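Local atomic coordinates of hydratase ChsH1 (Mycobacterium tuberculosis, PDB entry 4W78), a protein that catalyses, in complex with ChsH2, hydration of the unsaturated steroid-CoA intermediate 3-OPDC-CoA to 17-HOPC-CoA during breakdown of the cholesterol side chain. Residues Val69-Gly74 and Ile146-Gly151; Ala95-Val100 and Leu136-Phe141; Pro87-Phe92 and Ile162-Pro167; Asn33-Ala38 and Pro64-Val69. All coordinates share one frame; numbering follows the deposited sequence.

Contact 1 of 4, residues Val69-Gly74 and Ile146-Gly151; sequences VWTMMG and IVWQVG
The indole N-H of Trp148 donates to the hydroxyl of Thr71, with NE1 2.9 Å from OG1 and an angle of 169° at the hydrogen. This bond is nearly straight, and OG1 also lies close to the plane of the indole, the direction in which an N-H of that ring points. The threonine offers its oxygen by tucking OG1 between the backbone N and the carbonyl carbon (chi1 47°). Its methyl follows the hydroxyl to the rim of the ring, where CG2 of Thr71 lies 3.9 Å from CD1 of Trp148. The contact is therefore an edge-on one, small in area and made by these two buried side chains. Within its own strand Trp148 is flanked by Ile146, whose CG2 rests 3.6 Å above one face of the indole. A buried indole nitrogen thus finds an acceptor on a residue next to the short helix 67-70. The carbonyl of Thr71 takes a hydrogen bond from Arg21. Trp148 belongs to strand 139-150, bonded through its backbone to strand 153-165, while Thr71 also touches Ile121 of strand 119-134, so the short helix 67-70 and the chain after it lie against the antiparallel sheet of this hot-dog family protein.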
loop_
_atom_site.group_PDB
_atom_site.type_symbol
_atom_site.label_atom_id
_atom_site.label_comp_id
_atom_site.label_asym_id
_atom_site.label_seq_id
_atom_site.Cartn_x
_atom_site.Cartn_y
_atom_site.Cartn_z
ATOM N N VAL A 69 -7.795 0.102 10.016
ATOM C CA VAL A 69 -7.387 0.285 8.628
ATOM C C VAL A 69 -8.518 0.866 7.778
ATOM O O VAL A 69 -8.295 1.749 6.947
ATOM C CB VAL A 69 -6.900 -1.057 8.022
ATOM C CG1 VAL A 69 -6.476 -0.886 6.588
ATOM C CG2 VAL A 69 -5.745 -1.593 8.859
ATOM N N TRP A 70 -9.738 0.391 8.015
ATOM C CA TRP A 70 -10.845 0.797 7.158
ATOM C C TRP A 70 -11.055 2.294 7.191
ATOM O O TRP A 70 -11.406 2.898 6.162
ATOM C CB TRP A 70 -12.137 0.071 7.557
ATOM C CG TRP A 70 -11.963 -1.412 7.569
ATOM C CD1 TRP A 70 -12.069 -2.234 8.650
ATOM C CD2 TRP A 70 -11.596 -2.249 6.462
ATOM N NE1 TRP A 70 -11.802 -3.535 8.286
ATOM C CE2 TRP A 70 -11.516 -3.570 6.950
ATOM C CE3 TRP A 70 -11.337 -2.011 5.106
ATOM C CZ2 TRP A 70 -11.174 -4.643 6.137
ATOM C CZ3 TRP A 70 -10.995 -3.081 4.297
ATOM C CH2 TRP A 70 -10.924 -4.384 4.819
ATOM N N THR A 71 -10.816 2.900 8.357
ATOM C CA THR A 71 -11.136 4.315 8.528
ATOM C C THR A 71 -9.922 5.248 8.499
ATOM O O THR A 71 -10.044 6.438 8.775
ATOM C CB THR A 71 -11.960 4.565 9.809
ATOM O OG1 THR A 71 -11.355 3.871 10.899
ATOM C CG2 THR A 71 -13.380 4.023 9.652
ATOM N N MET A 72 -8.758 4.732 8.128
ATOM C CA MET A 72 -7.600 5.602 7.937
ATOM C C MET A 72 -7.886 6.665 6.885
ATOM O O MET A 72 -8.565 6.393 5.893
ATOM C CB MET A 72 -6.357 4.792 7.527
ATOM C CG MET A 72 -5.882 3.819 8.607
ATOM S SD MET A 72 -5.275 4.650 10.111
ATOM C CE MET A 72 -3.612 5.070 9.622
ATOM N N MET A 73 -7.367 7.871 7.108
ATOM C CA MET A 73 -7.636 9.009 6.228
ATOM C C MET A 73 -6.964 8.928 4.857
ATOM O O MET A 73 -7.429 9.552 3.893
ATOM C CB MET A 73 -7.242 10.321 6.923
ATOM C CG MET A 73 -8.170 10.779 8.040
ATOM S SD MET A 73 -9.837 11.283 7.515
ATOM C CE MET A 73 -9.510 12.109 5.957
ATOM N N GLY A 74 -5.861 8.191 4.772
ATOM C CA GLY A 74 -5.154 8.033 3.514
ATOM C C GLY A 74 -4.177 9.157 3.242
ATOM O O GLY A 74 -4.013 10.063 4.061
ATOM N N ILE A 146 -12.467 5.648 20.933
ATOM C CA ILE A 146 -12.911 5.538 19.549
ATOM C C ILE A 146 -13.925 4.421 19.479
ATOM O O ILE A 146 -13.721 3.357 20.076
ATOM C CB ILE A 146 -11.725 5.110 18.673
ATOM C CG1 ILE A 146 -10.532 6.054 18.836
ATOM C CG2 ILE A 146 -12.144 4.881 17.214
ATOM C CD1 ILE A 146 -10.853 7.479 18.800
ATOM N N VAL A 147 -15.013 4.642 18.750
ATOM C CA VAL A 147 -16.005 3.593 18.536
ATOM C C VAL A 147 -16.269 3.433 17.037
ATOM O O VAL A 147 -16.433 4.427 16.322
ATOM C CB VAL A 147 -17.320 3.882 19.281
ATOM C CG1 VAL A 147 -18.342 2.793 19.027
ATOM C CG2 VAL A 147 -17.066 4.035 20.796
ATOM N N TRP A 148 -16.275 2.189 16.568
ATOM C CA TRP A 148 -16.657 1.888 15.195
ATOM C C TRP A 148 -18.028 1.249 15.165
ATOM O O TRP A 148 -18.358 0.400 16.009
ATOM C CB TRP A 148 -15.669 0.930 14.522
ATOM C CG TRP A 148 -14.312 1.519 14.228
ATOM C CD1 TRP A 148 -13.941 2.194 13.100
ATOM C CD2 TRP A 148 -13.154 1.466 15.068
ATOM N NE1 TRP A 148 -12.607 2.554 13.181
ATOM C CE2 TRP A 148 -12.107 2.111 14.379
ATOM C CE3 TRP A 148 -12.891 0.905 16.329
ATOM C CZ2 TRP A 148 -10.824 2.236 14.915
ATOM C CZ3 TRP A 148 -11.605 1.017 16.856
ATOM C CH2 TRP A 148 -10.591 1.686 16.153
ATOM N N GLN A 149 -18.805 1.638 14.162
ATOM C CA GLN A 149 -20.149 1.128 13.978
ATOM C C GLN A 149 -20.359 0.611 12.566
ATOM O O GLN A 149 -19.693 1.046 11.623
ATOM C CB GLN A 149 -21.167 2.232 14.245
ATOM C CG GLN A 149 -21.144 2.737 15.666
ATOM C CD GLN A 149 -22.241 3.736 15.912
ATOM O OE1 GLN A 149 -22.222 4.837 15.366
ATOM N NE2 GLN A 149 -23.222 3.348 16.712
ATOM N N VAL A 150 -21.299 -0.315 12.433
ATOM C CA VAL A 150 -21.868 -0.646 11.136
ATOM C C VAL A 150 -23.330 -0.278 11.289
ATOM O O VAL A 150 -24.049 -0.892 12.074
ATOM C CB VAL A 150 -21.697 -2.133 10.799
ATOM C CG1 VAL A 150 -22.491 -2.488 9.541
ATOM C CG2 VAL A 150 -20.208 -2.471 10.612
ATOM N N GLY A 151 -23.760 0.766 10.585
ATOM C CA GLY A 151 -25.062 1.354 10.854
ATOM C C GLY A 151 -25.076 1.899 12.272
ATOM O O GLY A 151 -24.193 2.668 12.659
#

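Contact 2 of 4, residues Ala95-Val100 and Leu136-Phe141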
loop_
_atom_site.group_PDB
_atom_site.type_symbol
_atom_site.label_atom_id
_atom_site.label_comp_id
_atom_site.label_asym_id
_atom_site.label_seq_id
_atom_site.Cartn_x
_atom_site.Cartn_y
_atom_site.Cartn_z
ATOM N N ALA A 95 1.546 25.298 23.830
ATOM C CA ALA A 95 2.101 25.356 25.174
ATOM C C ALA A 95 3.513 24.775 25.214
ATOM O O ALA A 95 4.104 24.649 26.286
ATOM C CB ALA A 95 1.192 24.623 26.152
ATOM N N GLY A 96 4.042 24.415 24.047
ATOM C CA GLY A 96 5.427 23.980 23.937
ATOM C C GLY A 96 5.632 22.475 23.894
ATOM O O GLY A 96 6.754 21.997 23.686
ATOM N N TYR A 97 4.557 21.721 24.089
ATOM C CA TYR A 97 4.656 20.266 24.101
ATOM C C TYR A 97 4.573 19.732 22.675
ATOM O O TYR A 97 3.609 19.076 22.309
ATOM C CB TYR A 97 3.550 19.661 24.974
ATOM C CG TYR A 97 3.570 20.157 26.402
ATOM C CD1 TYR A 97 4.364 19.540 27.358
ATOM C CD2 TYR A 97 2.791 21.244 26.796
ATOM C CE1 TYR A 97 4.390 19.992 28.672
ATOM C CE2 TYR A 97 2.807 21.698 28.105
ATOM C CZ TYR A 97 3.610 21.065 29.039
ATOM O OH TYR A 97 3.632 21.515 30.341
ATOM N N ILE A 98 5.599 20.009 21.877
ATOM C CA ILE A 98 5.551 19.735 20.443
ATOM C C ILE A 98 5.845 18.286 20.075
ATOM O O ILE A 98 5.523 17.844 18.972
ATOM C CB ILE A 98 6.493 20.675 19.661
ATOM C CG1 ILE A 98 7.908 20.617 20.245
ATOM C CG2 ILE A 98 5.956 22.092 19.703
ATOM C CD1 ILE A 98 8.889 21.590 19.618
ATOM N N GLY A 99 6.437 17.544 21.005
ATOM C CA GLY A 99 6.711 16.139 20.779
ATOM C C GLY A 99 5.470 15.299 20.977
ATOM O O GLY A 99 4.553 15.704 21.693
ATOM N N VAL A 100 5.427 14.137 20.331
ATOM C CA VAL A 100 4.311 13.212 20.513
ATOM C C VAL A 100 4.766 11.761 20.355
ATOM O O VAL A 100 5.642 11.452 19.541
ATOM C CB VAL A 100 3.119 13.534 19.568
ATOM C CG1 VAL A 100 3.485 13.278 18.112
ATOM C CG2 VAL A 100 1.880 12.728 19.961
ATOM N N LEU A 136 10.785 11.090 28.635
ATOM C CA LEU A 136 10.952 11.832 27.392
ATOM C C LEU A 136 10.899 13.339 27.622
ATOM O O LEU A 136 11.134 14.125 26.702
ATOM C CB LEU A 136 9.885 11.419 26.375
ATOM C CG LEU A 136 9.937 9.961 25.909
ATOM C CD1 LEU A 136 8.783 9.646 24.983
ATOM C CD2 LEU A 136 11.260 9.672 25.223
ATOM N N GLY A 137 10.599 13.737 28.856
ATOM C CA GLY A 137 10.451 15.140 29.198
ATOM C C GLY A 137 9.115 15.420 29.856
ATOM O O GLY A 137 8.286 14.520 29.995
ATOM N N GLU A 138 8.899 16.666 30.268
ATOM C CA GLU A 138 7.615 17.049 30.838
ATOM C C GLU A 138 6.531 16.899 29.774
ATOM O O GLU A 138 6.722 17.291 28.621
ATOM C CB GLU A 138 7.646 18.483 31.370
ATOM C CG GLU A 138 6.394 18.876 32.153
ATOM C CD GLU A 138 6.424 20.312 32.655
ATOM O OE1 GLU A 138 6.358 21.244 31.821
ATOM O OE2 GLU A 138 6.503 20.510 33.889
ATOM N N GLY A 139 5.402 16.316 30.153
ATOM C CA GLY A 139 4.344 16.097 29.188
ATOM C C GLY A 139 2.956 15.904 29.764
ATOM O O GLY A 139 2.757 15.860 30.980
ATOM N N TRP A 140 1.988 15.793 28.864
ATOM C CA TRP A 140 0.604 15.520 29.230
ATOM C C TRP A 140 0.143 14.279 28.505
ATOM O O TRP A 140 0.442 14.103 27.327
ATOM C CB TRP A 140 -0.291 16.673 28.792
ATOM C CG TRP A 140 -0.159 17.900 29.624
ATOM C CD1 TRP A 140 0.907 18.751 29.671
ATOM C CD2 TRP A 140 -1.145 18.437 30.507
ATOM N NE1 TRP A 140 0.649 19.783 30.538
ATOM C CE2 TRP A 140 -0.606 19.614 31.065
ATOM C CE3 TRP A 140 -2.435 18.040 30.878
ATOM C CZ2 TRP A 140 -1.307 20.395 31.981
ATOM C CZ3 TRP A 140 -3.131 18.819 31.791
ATOM C CH2 TRP A 140 -2.563 19.982 32.332
ATOM N N PHE A 141 -0.581 13.407 29.198
ATOM C CA PHE A 141 -1.151 12.239 28.539
ATOM C C PHE A 141 -2.570 12.539 28.100
ATOM O O PHE A 141 -3.336 13.148 28.848
ATOM C CB PHE A 141 -1.145 11.021 29.469
ATOM C CG PHE A 141 0.239 10.502 29.791
ATOM C CD1 PHE A 141 0.849 9.589 28.956
ATOM C CD2 PHE A 141 0.910 10.920 30.927
ATOM C CE1 PHE A 141 2.111 9.096 29.244
ATOM C CE2 PHE A 141 2.176 10.436 31.222
ATOM C CZ PHE A 141 2.772 9.522 30.375
HETATM O O HOH W 1 1.411 22.817 31.493
#
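Tyr97 reaches across to Glu138 and Trp140 with its phenol group, and the conformations of these two partners shape how it is received. Glu138 starts with CG anti to the backbone N (chi1 -172°) and continues extended, which carries its carboxylate across to the hydroxyl, its plane turned 40° from that of the phenol ring, with OE1 3.1 Å from OH of Tyr97. A water stands 2.8 Å from the same OH. That water accepts from NE1 of Trp140 at 3.3 Å, bridging the two aromatic side chains at their polar atoms. Tyr97 comes from the link between helix 85-94 and strand 99-109: Gly96 ends the helix in a Schellman motif, Tyr97 is the centre of an inverse gamma turn, and Ile98 and Gly99 form a classic beta bulge opposite Phe165. The rings meet edge-to-face, T-shaped, with planes at 78° and the five-membered ring of Trp140 centred 4.8 Å from the Tyr97 ring. With its CG opposite the carbonyl carbon (chi1 -74°), Trp140 leads with CD1, which lies 3.6 Å from CZ of Tyr97 and over one face of the phenol. CA of Gly139 lies 3.9 Å from CD1 of Tyr97. Lys166 adds a cation-pi contact to the tyrosine.

Contact 3 of 4, residues Pro87-Phe92 and Ile162-Pro167; sequences PIIKLF and ILKFKP
Ile89 and Lys164 make the apolar part of this contact together with Ile162 and Phe92. CD1 of Ile89 is the probe from the helix: it sits 4.1 Å from CD1 of Ile162, methyl against methyl, and 3.9 Å from CD of Lys164, crossing both side chains at about a right angle. From the next turn of the helix Phe92 presents its CB to the lysine, 3.9 Å from CE and 4.1 Å from CB of Lys164. The methylenes of Lys164 thus touch Ile89 through CD and Phe92 through CE. The shape of the lysine permits this, for the chain bends at two successive bonds (chi2 -77°, chi3 -71°). The ring of Phe92 leads off from its CB to pack on Ile142 and Trp140. Segment 87-92, part of helix 85-94, lies on the antiparallel sheet with its axis 9.9 Å from that of strand segment 162-165 and inclined to it by 28°, a helix-on-sheet layer consistent with the hot-dog family; helix 3-13 packs on the helix in turn. The polar interaction lies just past the segments: NZ of Lys164, a buried residue, forms a salt bridge with Asp93. Weak hydrogen bonds to the carbonyls of Tyr97 and Gly99 add to the grip on the amine, drawing the end of the helix, the link after it and the first residue of strand 99-109 to one charged group.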
loop_
_atom_site.group_PDB
_atom_site.type_symbol
_atom_site.label_atom_id
_atom_site.label_comp_id
_atom_site.label_asym_id
_atom_site.label_seq_id
_atom_site.Cartn_x
_atom_site.Cartn_y
_atom_site.Cartn_z
ATOM N N PRO A 87 -7.968 20.164 17.881
ATOM C CA PRO A 87 -7.873 21.221 18.890
ATOM C C PRO A 87 -6.924 20.870 20.036
ATOM O O PRO A 87 -6.248 21.765 20.551
ATOM C CB PRO A 87 -9.305 21.328 19.415
ATOM C CG PRO A 87 -10.152 20.807 18.313
ATOM C CD PRO A 87 -9.364 19.806 17.574
ATOM N N ILE A 88 -6.892 19.599 20.430
ATOM C CA ILE A 88 -6.029 19.156 21.517
ATOM C C ILE A 88 -4.562 19.261 21.126
ATOM O O ILE A 88 -3.741 19.769 21.900
ATOM C CB ILE A 88 -6.358 17.713 21.930
ATOM C CG1 ILE A 88 -7.591 17.708 22.820
ATOM C CG2 ILE A 88 -5.180 17.066 22.664
ATOM C CD1 ILE A 88 -7.344 18.324 24.179
ATOM N N ILE A 89 -4.240 18.807 19.920
ATOM C CA ILE A 89 -2.862 18.900 19.435
ATOM C C ILE A 89 -2.399 20.357 19.339
ATOM O O ILE A 89 -1.291 20.686 19.758
ATOM C CB ILE A 89 -2.670 18.198 18.074
ATOM C CG1 ILE A 89 -2.940 16.696 18.193
ATOM C CG2 ILE A 89 -1.261 18.468 17.523
ATOM C CD1 ILE A 89 -2.109 15.972 19.243
ATOM N N LYS A 90 -3.248 21.236 18.806
ATOM C CA LYS A 90 -2.928 22.661 18.756
ATOM C C LYS A 90 -2.697 23.268 20.142
ATOM O O LYS A 90 -1.740 24.009 20.347
ATOM C CB LYS A 90 -4.031 23.436 18.024
ATOM C CG LYS A 90 -3.758 24.931 17.867
ATOM C CD LYS A 90 -2.563 25.193 16.963
ATOM C CE LYS A 90 -2.586 26.611 16.393
ATOM N NZ LYS A 90 -2.726 27.665 17.436
ATOM N N LEU A 91 -3.586 22.958 21.080
ATOM C CA LEU A 91 -3.471 23.429 22.453
ATOM C C LEU A 91 -2.093 23.098 23.022
ATOM O O LEU A 91 -1.395 23.981 23.517
ATOM C CB LEU A 91 -4.559 22.786 23.320
ATOM C CG LEU A 91 -4.604 23.139 24.807
ATOM C CD1 LEU A 91 -4.965 24.611 24.992
ATOM C CD2 LEU A 91 -5.585 22.231 25.545
ATOM N N PHE A 92 -1.698 21.827 22.926
ATOM C CA PHE A 92 -0.425 21.389 23.516
ATOM C C PHE A 92 0.818 21.836 22.756
ATOM O O PHE A 92 1.846 22.151 23.370
ATOM C CB PHE A 92 -0.430 19.879 23.786
ATOM C CG PHE A 92 -1.305 19.505 24.942
ATOM C CD1 PHE A 92 -0.906 19.798 26.236
ATOM C CD2 PHE A 92 -2.544 18.916 24.740
ATOM C CE1 PHE A 92 -1.720 19.490 27.309
ATOM C CE2 PHE A 92 -3.360 18.597 25.814
ATOM C CZ PHE A 92 -2.949 18.882 27.098
ATOM N N ILE A 162 -1.856 8.889 24.048
ATOM C CA ILE A 162 -0.629 9.500 23.567
ATOM C C ILE A 162 -0.041 10.402 24.630
ATOM O O ILE A 162 -0.723 10.804 25.583
ATOM C CB ILE A 162 -0.853 10.332 22.282
ATOM C CG1 ILE A 162 -1.717 11.562 22.579
ATOM C CG2 ILE A 162 -1.472 9.477 21.192
ATOM C CD1 ILE A 162 -1.833 12.557 21.408
ATOM N N LEU A 163 1.239 10.711 24.456
ATOM C CA LEU A 163 1.951 11.644 25.308
ATOM C C LEU A 163 2.431 12.809 24.454
ATOM O O LEU A 163 3.140 12.604 23.463
ATOM C CB LEU A 163 3.154 10.943 25.949
ATOM C CG LEU A 163 4.139 11.843 26.687
ATOM C CD1 LEU A 163 3.513 12.486 27.925
ATOM C CD2 LEU A 163 5.386 11.037 27.050
ATOM N N LYS A 164 2.016 14.020 24.805
ATOM C CA LYS A 164 2.583 15.226 24.201
ATOM C C LYS A 164 3.609 15.781 25.168
ATOM O O LYS A 164 3.299 16.045 26.331
ATOM C CB LYS A 164 1.499 16.277 23.953
ATOM C CG LYS A 164 0.483 15.879 22.901
ATOM C CD LYS A 164 1.061 16.032 21.511
ATOM C CE LYS A 164 1.221 17.499 21.154
ATOM N NZ LYS A 164 2.218 17.661 20.057
ATOM N N PHE A 165 4.839 15.970 24.699
ATOM C CA PHE A 165 5.925 16.282 25.612
ATOM C C PHE A 165 6.811 17.398 25.079
ATOM O O PHE A 165 6.815 17.675 23.878
ATOM C CB PHE A 165 6.763 15.018 25.897
ATOM C CG PHE A 165 7.439 14.440 24.676
ATOM C CD1 PHE A 165 6.793 13.519 23.872
ATOM C CD2 PHE A 165 8.737 14.812 24.346
ATOM C CE1 PHE A 165 7.414 12.988 22.754
ATOM C CE2 PHE A 165 9.359 14.288 23.230
ATOM C CZ PHE A 165 8.707 13.377 22.437
ATOM N N LYS A 166 7.552 18.021 25.989
ATOM C CA LYS A 166 8.570 19.002 25.643
ATOM C C LYS A 166 9.868 18.271 25.327
ATOM O O LYS A 166 10.418 17.583 26.187
ATOM C CB LYS A 166 8.806 19.956 26.814
ATOM C CG LYS A 166 7.769 21.056 26.966
ATOM C CD LYS A 166 8.110 21.951 28.143
ATOM C CE LYS A 166 7.410 23.294 28.043
ATOM N NZ LYS A 166 5.946 23.119 27.885
ATOM N N PRO A 167 10.361 18.409 24.088
ATOM C CA PRO A 167 11.627 17.782 23.689
ATOM C C PRO A 167 12.799 18.361 24.475
ATOM O O PRO A 167 12.648 19.412 25.101
ATOM C CB PRO A 167 11.744 18.154 22.209
ATOM C CG PRO A 167 10.331 18.403 21.774
ATOM C CD PRO A 167 9.710 19.086 22.956
#

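Contact 4 of 4, residues Asn33-Ala38 and Pro64-Val69; sequences NNWVEA and PAMIQV
Trp35 swings its indole out with CG opposite the backbone N (chi1 -169°), while Met66 runs extended as far as SD and then bends at its last torsion (chi3 78°); the two side chains slide past each other in opposite directions. In consequence CG of Met66 stands 3.4 Å above the centroid of the five-membered ring of Trp35, 5° from the ring normal, a CH-pi contact. The sulfur follows over the same ring with SD 4.0 Å from that centroid, giving a Met-aromatic contact, and the bend brings CE of Met66 to 3.7 Å from CB of Trp35. The indole belongs to helix 29-39, and the methionine to the 3-10 turn that leads into helix 67-70, so two helical pieces of the hot-dog domain are joined here through the indole of Trp35. Trp35 also touches Gly57 of the ChsH2 chain, which takes a hydrogen bond from N of Ala65 through its Gln60. Apolar atoms continue the packing: CB of Ala65 lies 4.0 Å from CZ2 of Trp35, and CG2 of Val69 lies 4.1 Å from CD1 of Trp35. A water in the indole plane accepts from NE1 of Trp35 at 2.8 Å and donates to O of Ala65 at 2.9 Å, satisfying both polar atoms.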
loop_
_atom_site.group_PDB
_atom_site.type_symbol
_atom_site.label_atom_id
_atom_site.label_comp_id
_atom_site.label_asym_id
_atom_site.label_seq_id
_atom_site.Cartn_x
_atom_site.Cartn_y
_atom_site.Cartn_z
ATOM N N ASN A 33 -6.718 -8.976 1.409
ATOM C CA ASN A 33 -5.617 -9.674 0.742
ATOM C C ASN A 33 -4.294 -8.941 0.911
ATOM O O ASN A 33 -3.282 -9.562 1.228
ATOM C CB ASN A 33 -5.908 -9.889 -0.747
ATOM C CG ASN A 33 -6.962 -10.975 -1.002
ATOM O OD1 ASN A 33 -7.241 -11.797 -0.135
ATOM N ND2 ASN A 33 -7.520 -10.998 -2.206
ATOM N N ASN A 34 -4.297 -7.626 0.697
ATOM C CA ASN A 34 -3.065 -6.860 0.816
ATOM C C ASN A 34 -2.509 -6.983 2.229
ATOM O O ASN A 34 -1.296 -7.099 2.426
ATOM C CB ASN A 34 -3.299 -5.384 0.478
ATOM C CG ASN A 34 -3.543 -5.139 -1.013
ATOM O OD1 ASN A 34 -3.230 -5.973 -1.859
ATOM N ND2 ASN A 34 -4.085 -3.973 -1.327
ATOM N N TRP A 35 -3.408 -6.940 3.205
ATOM C CA TRP A 35 -3.038 -6.950 4.617
ATOM C C TRP A 35 -2.521 -8.317 5.058
ATOM O O TRP A 35 -1.424 -8.403 5.625
ATOM C CB TRP A 35 -4.238 -6.486 5.447
ATOM C CG TRP A 35 -3.998 -6.170 6.898
ATOM C CD1 TRP A 35 -3.817 -4.939 7.450
ATOM C CD2 TRP A 35 -3.987 -7.106 7.983
ATOM N NE1 TRP A 35 -3.680 -5.048 8.825
ATOM C CE2 TRP A 35 -3.781 -6.369 9.170
ATOM C CE3 TRP A 35 -4.154 -8.489 8.064
ATOM C CZ2 TRP A 35 -3.720 -6.972 10.420
ATOM C CZ3 TRP A 35 -4.071 -9.100 9.323
ATOM C CH2 TRP A 35 -3.849 -8.337 10.474
ATOM N N VAL A 36 -3.264 -9.389 4.790
ATOM C CA VAL A 36 -2.765 -10.704 5.226
ATOM C C VAL A 36 -1.451 -11.069 4.544
ATOM O O VAL A 36 -0.597 -11.717 5.147
ATOM C CB VAL A 36 -3.793 -11.852 5.080
ATOM C CG1 VAL A 36 -5.048 -11.540 5.890
ATOM C CG2 VAL A 36 -4.117 -12.131 3.617
ATOM N N GLU A 37 -1.267 -10.649 3.299
ATOM C CA GLU A 37 -0.030 -10.950 2.597
ATOM C C GLU A 37 1.162 -10.226 3.233
ATOM O O GLU A 37 2.238 -10.818 3.384
ATOM C CB GLU A 37 -0.145 -10.603 1.111
ATOM C CG GLU A 37 -1.090 -11.552 0.370
ATOM C CD GLU A 37 -1.364 -11.123 -1.060
ATOM O OE1 GLU A 37 -0.535 -10.381 -1.633
ATOM O OE2 GLU A 37 -2.414 -11.535 -1.605
ATOM N N ALA A 38 0.986 -8.961 3.592
ATOM C CA ALA A 38 2.096 -8.206 4.173
ATOM C C ALA A 38 2.386 -8.656 5.613
ATOM O O ALA A 38 3.549 -8.766 6.000
ATOM C CB ALA A 38 1.802 -6.705 4.120
ATOM N N PRO A 64 -9.805 -9.066 12.742
ATOM C CA PRO A 64 -10.261 -8.048 13.697
ATOM C C PRO A 64 -9.306 -6.861 13.763
ATOM O O PRO A 64 -9.754 -5.708 13.824
ATOM C CB PRO A 64 -10.275 -8.804 15.023
ATOM C CG PRO A 64 -10.599 -10.219 14.605
ATOM C CD PRO A 64 -9.872 -10.430 13.303
ATOM N N ALA A 65 -8.007 -7.148 13.703
ATOM C CA ALA A 65 -6.974 -6.116 13.805
ATOM C C ALA A 65 -6.942 -5.153 12.616
ATOM O O ALA A 65 -6.183 -4.193 12.634
ATOM C CB ALA A 65 -5.597 -6.754 13.996
ATOM N N MET A 66 -7.741 -5.420 11.582
ATOM C CA MET A 66 -7.914 -4.446 10.494
ATOM C C MET A 66 -8.910 -3.323 10.780
ATOM O O MET A 66 -9.083 -2.439 9.934
ATOM C CB MET A 66 -8.329 -5.140 9.183
ATOM C CG MET A 66 -7.192 -5.864 8.486
ATOM S SD MET A 66 -7.642 -6.340 6.800
ATOM C CE MET A 66 -7.468 -4.777 5.935
ATOM N N ILE A 67 -9.548 -3.305 11.952
ATOM C CA ILE A 67 -10.632 -2.334 12.180
ATOM C C ILE A 67 -10.206 -0.887 11.917
ATOM O O ILE A 67 -10.912 -0.155 11.234
ATOM C CB ILE A 67 -11.322 -2.484 13.558
ATOM C CG1 ILE A 67 -12.567 -1.586 13.637
ATOM C CG2 ILE A 67 -10.365 -2.159 14.712
ATOM C CD1 ILE A 67 -13.687 -2.039 12.721
ATOM N N GLN A 68 -9.023 -0.507 12.385
ATOM C CA GLN A 68 -8.564 0.864 12.211
ATOM C C GLN A 68 -8.149 1.147 10.769
ATOM O O GLN A 68 -8.147 2.299 10.330
ATOM C CB GLN A 68 -7.404 1.124 13.176
ATOM C CG GLN A 68 -7.007 2.562 13.356
ATOM C CD GLN A 68 -6.038 2.736 14.525
ATOM O OE1 GLN A 68 -5.898 1.862 15.362
ATOM N NE2 GLN A 68 -5.355 3.865 14.561
ATOM N N VAL A 69 -7.795 0.102 10.016
ATOM C CA VAL A 69 -7.387 0.285 8.628
ATOM C C VAL A 69 -8.518 0.866 7.778
ATOM O O VAL A 69 -8.295 1.749 6.947
ATOM C CB VAL A 69 -6.900 -1.057 8.022
ATOM C CG1 VAL A 69 -6.476 -0.886 6.588
ATOM C CG2 VAL A 69 -5.745 -1.593 8.859
HETATM O O HOH W 2 -3.697 -3.633 11.290
#

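In the fold
Along the chain contact 4 comes first and closes at Val69, where contact 1 opens; contact 3 then spans contact 2, and contacts 1 and 3 interleave. Contacts 1, 2 and 3 all reach one antiparallel sheet, in which strands 139-150 and 153-165 are neighbours. Contacts 2 and 3 form one cluster, their centres 6 Å apart, with Trp140 against Phe92. Contacts 1 and 4 make another, centres 13 Å apart, where Trp148 packs on Ile67 and helix 67-70 is common to both. About 31 Å separates the centres of contacts 2 and 4, on opposite sides of the chain's centre. The sheet thus carries helical packing at two distant places, and contacts 1 and 4 border ChsH2.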